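Local coordinates for TCP pilus virulence regulatory protein (Vibrio cholerae, PDB 4MLO) that activates transcription of virulence genes as an AraC-family regulator, probably by binding DNA, and holds a fatty acid, palmitoleic acid, in an internal pocket, at residues I21-L25 with S257-V261. Where two conformers were deposited one is given. Residues are numbered along the deposited sequence.
Sequences IFNNL and STMNV. With PAM (palmitoleic acid), chain E.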
loop_
_atom_site.group_PDB
_atom_site.type_symbol
_atom_site.label_atom_id
_atom_site.label_comp_id
_atom_site.label_asym_id
_atom_site.label_seq_id
_atom_site.Cartn_x
_atom_site.Cartn_y
_atom_site.Cartn_z
ATOM N N ILE A 21 12.798 -4.104 5.037
ATOM C CA ILE A 21 12.357 -5.376 4.481
ATOM C C ILE A 21 10.932 -5.634 4.928
ATOM O O ILE A 21 10.642 -5.659 6.128
ATOM C CB ILE A 21 13.241 -6.554 4.930
ATOM C CG1 ILE A 21 14.684 -6.297 4.590
ATOM C CG2 ILE A 21 12.748 -7.849 4.298
ATOM C CD1 ILE A 21 15.601 -7.306 5.270
ATOM N N PHE A 22 10.053 -5.873 3.947
ATOM C CA PHE A 22 8.645 -6.124 4.181
ATOM C C PHE A 22 8.298 -7.533 3.732
ATOM O O PHE A 22 8.667 -7.936 2.613
ATOM C CB PHE A 22 7.795 -5.115 3.436
ATOM C CG PHE A 22 8.130 -3.715 3.777
ATOM C CD1 PHE A 22 7.718 -3.175 4.975
ATOM C CD2 PHE A 22 8.961 -2.974 2.955
ATOM C CE1 PHE A 22 8.058 -1.885 5.318
ATOM C CE2 PHE A 22 9.306 -1.685 3.301
ATOM C CZ PHE A 22 8.850 -1.143 4.477
ATOM N N ASN A 23 7.553 -8.244 4.581
ATOM C CA ASN A 23 7.133 -9.619 4.340
ATOM C C ASN A 23 5.644 -9.730 4.593
ATOM O O ASN A 23 5.199 -9.572 5.726
ATOM C CB ASN A 23 7.874 -10.609 5.239
ATOM C CG ASN A 23 7.484 -12.051 4.954
ATOM O OD1 ASN A 23 7.668 -12.532 3.854
ATOM N ND2 ASN A 23 6.956 -12.729 5.942
ATOM N N ASN A 24 4.866 -10.033 3.545
ATOM C CA ASN A 24 3.431 -10.175 3.693
ATOM C C ASN A 24 2.816 -8.886 4.234
ATOM O O ASN A 24 1.908 -8.899 5.064
ATOM C CB ASN A 24 3.083 -11.384 4.556
ATOM C CG ASN A 24 3.295 -12.710 3.796
ATOM O OD1 ASN A 24 3.457 -12.712 2.566
ATOM N ND2 ASN A 24 3.327 -13.809 4.536
ATOM N N LEU A 25 3.244 -7.773 3.640
ATOM C CA LEU A 25 2.675 -6.450 3.916
ATOM C C LEU A 25 1.411 -6.272 3.070
ATOM O O LEU A 25 1.502 -6.168 1.840
ATOM C CB LEU A 25 3.683 -5.349 3.598
ATOM C CG LEU A 25 3.240 -3.909 3.873
ATOM C CD1 LEU A 25 3.115 -3.716 5.390
ATOM C CD2 LEU A 25 4.157 -2.865 3.196
ATOM N N SER A 257 7.875 -9.860 12.058
ATOM C CA SER A 257 7.992 -10.653 10.832
ATOM C C SER A 257 7.649 -9.824 9.596
ATOM O O SER A 257 8.272 -9.956 8.541
ATOM C CB SER A 257 7.070 -11.869 10.944
ATOM O OG SER A 257 6.983 -12.630 9.741
ATOM N N THR A 258 6.631 -8.946 9.719
ATOM C CA THR A 258 6.109 -8.187 8.590
ATOM C C THR A 258 6.973 -6.972 8.251
ATOM O O THR A 258 7.254 -6.712 7.062
ATOM C CB THR A 258 4.664 -7.767 8.907
ATOM O OG1 THR A 258 3.879 -8.936 9.207
ATOM C CG2 THR A 258 4.037 -6.998 7.746
ATOM N N MET A 259 7.388 -6.224 9.274
ATOM C CA MET A 259 8.079 -4.959 9.121
ATOM C C MET A 259 9.579 -5.040 9.404
ATOM O O MET A 259 10.293 -4.063 9.150
ATOM C CB MET A 259 7.446 -3.934 10.046
ATOM C CG MET A 259 5.946 -3.747 9.832
ATOM S SD MET A 259 5.586 -2.878 8.292
ATOM C CE MET A 259 6.001 -1.217 8.637
ATOM N N ASN A 260 10.056 -6.168 9.929
ATOM C CA ASN A 260 11.453 -6.382 10.327
ATOM C C ASN A 260 11.937 -5.398 11.394
ATOM O O ASN A 260 13.153 -5.177 11.533
ATOM C CB ASN A 260 12.352 -6.319 9.104
ATOM C CG ASN A 260 13.608 -7.128 9.255
ATOM O OD1 ASN A 260 13.594 -8.332 9.623
ATOM N ND2 ASN A 260 14.727 -6.483 8.926
ATOM N N VAL A 261 11.023 -4.793 12.157
ATOM C CA VAL A 261 11.329 -3.940 13.301
ATOM C C VAL A 261 10.252 -4.174 14.344
ATOM O O VAL A 261 9.184 -4.704 14.046
ATOM C CB VAL A 261 11.420 -2.427 12.953
ATOM C CG1 VAL A 261 12.444 -2.201 11.871
ATOM C CG2 VAL A 261 10.068 -1.876 12.508
HETATM C C1 PAM E . 3.067 2.957 5.636
HETATM O O1 PAM E . 3.383 4.175 5.722
HETATM O O2 PAM E . 1.922 2.603 5.270
HETATM C C2 PAM E . 4.060 1.887 6.000
HETATM C C3 PAM E . 4.325 0.927 4.829
HETATM C C4 PAM E . 4.887 1.707 3.643
HETATM C C5 PAM E . 5.245 0.808 2.465
HETATM C C6 PAM E . 5.652 1.634 1.246
HETATM C C7 PAM E . 6.905 2.476 1.486
HETATM C C8 PAM E . 8.136 1.598 1.627
HETATM C C9 PAM E . 9.392 2.405 1.942
HETATM C C10 PAM E . 9.658 2.929 3.144
HETATM C C11 PAM E . 8.703 2.808 4.320
HETATM C C12 PAM E . 9.415 2.759 5.672
HETATM C C13 PAM E . 8.406 2.278 6.718
HETATM C C14 PAM E . 9.011 1.736 7.997
HETATM C C15 PAM E . 9.955 0.568 7.741
HETATM C C16 PAM E . 10.074 -0.336 8.942
HETATM O O HOH W 1 10.236 -8.350 6.931
HETATM O O HOH W 2 12.525 -2.964 7.685
HETATM O O HOH W 3 5.126 -11.712 8.124
HETATM O O HOH W 4 1.673 -9.774 7.716
#
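Strand 19-26 of the cupin-like domain lies against the C-terminal end of helix 248-259 of the AraC-type helix-turn-helix region, joining the regulator's two parts beside its fatty-acid pocket. The strand edge meets the helix end where Asn23 N donates to Thr258 O (2.9 Å); the helix runs to Met259, and Asn260 leaves helical geometry with positive phi. Two CA-H...O contacts, Phe22 CA to Thr258 O and Thr258 CA to Asn23 O (both 3.3 Å), accompany this bond. CA-to-CB of Met259 points away from the strand, but its all-m side chain curls back, bringing SD to 4.0 Å from Phe22 CD1 and 3.9 Å from Leu25 CD1. The sulfur lies at the edge of the phenyl ring, a Met-aromatic contact, while Phe22 (chi1 m) places CZ 3.8 Å from PAM C15. Leu25 (chi1 t, chi2 p), in a G1 bulge with Asn24 opposite Gln67, sends CD2 to 3.9 Å from PAM C5. Thr258, chi1 m, directs CG2 at the strand and turns its hydroxyl back to Val254 O; water 4 donates to both Thr258 OG1 and Asn24 O (2.8 Å each). Waters also bridge both ends of the contact: water 3 joins Asn23 ND2 (3.0 Å) to Ser257 OG (2.6 Å), while towards the fatty-acid tail water 2 accepts from Ile21 N and donates to Met259 O, both at 2.9 Å.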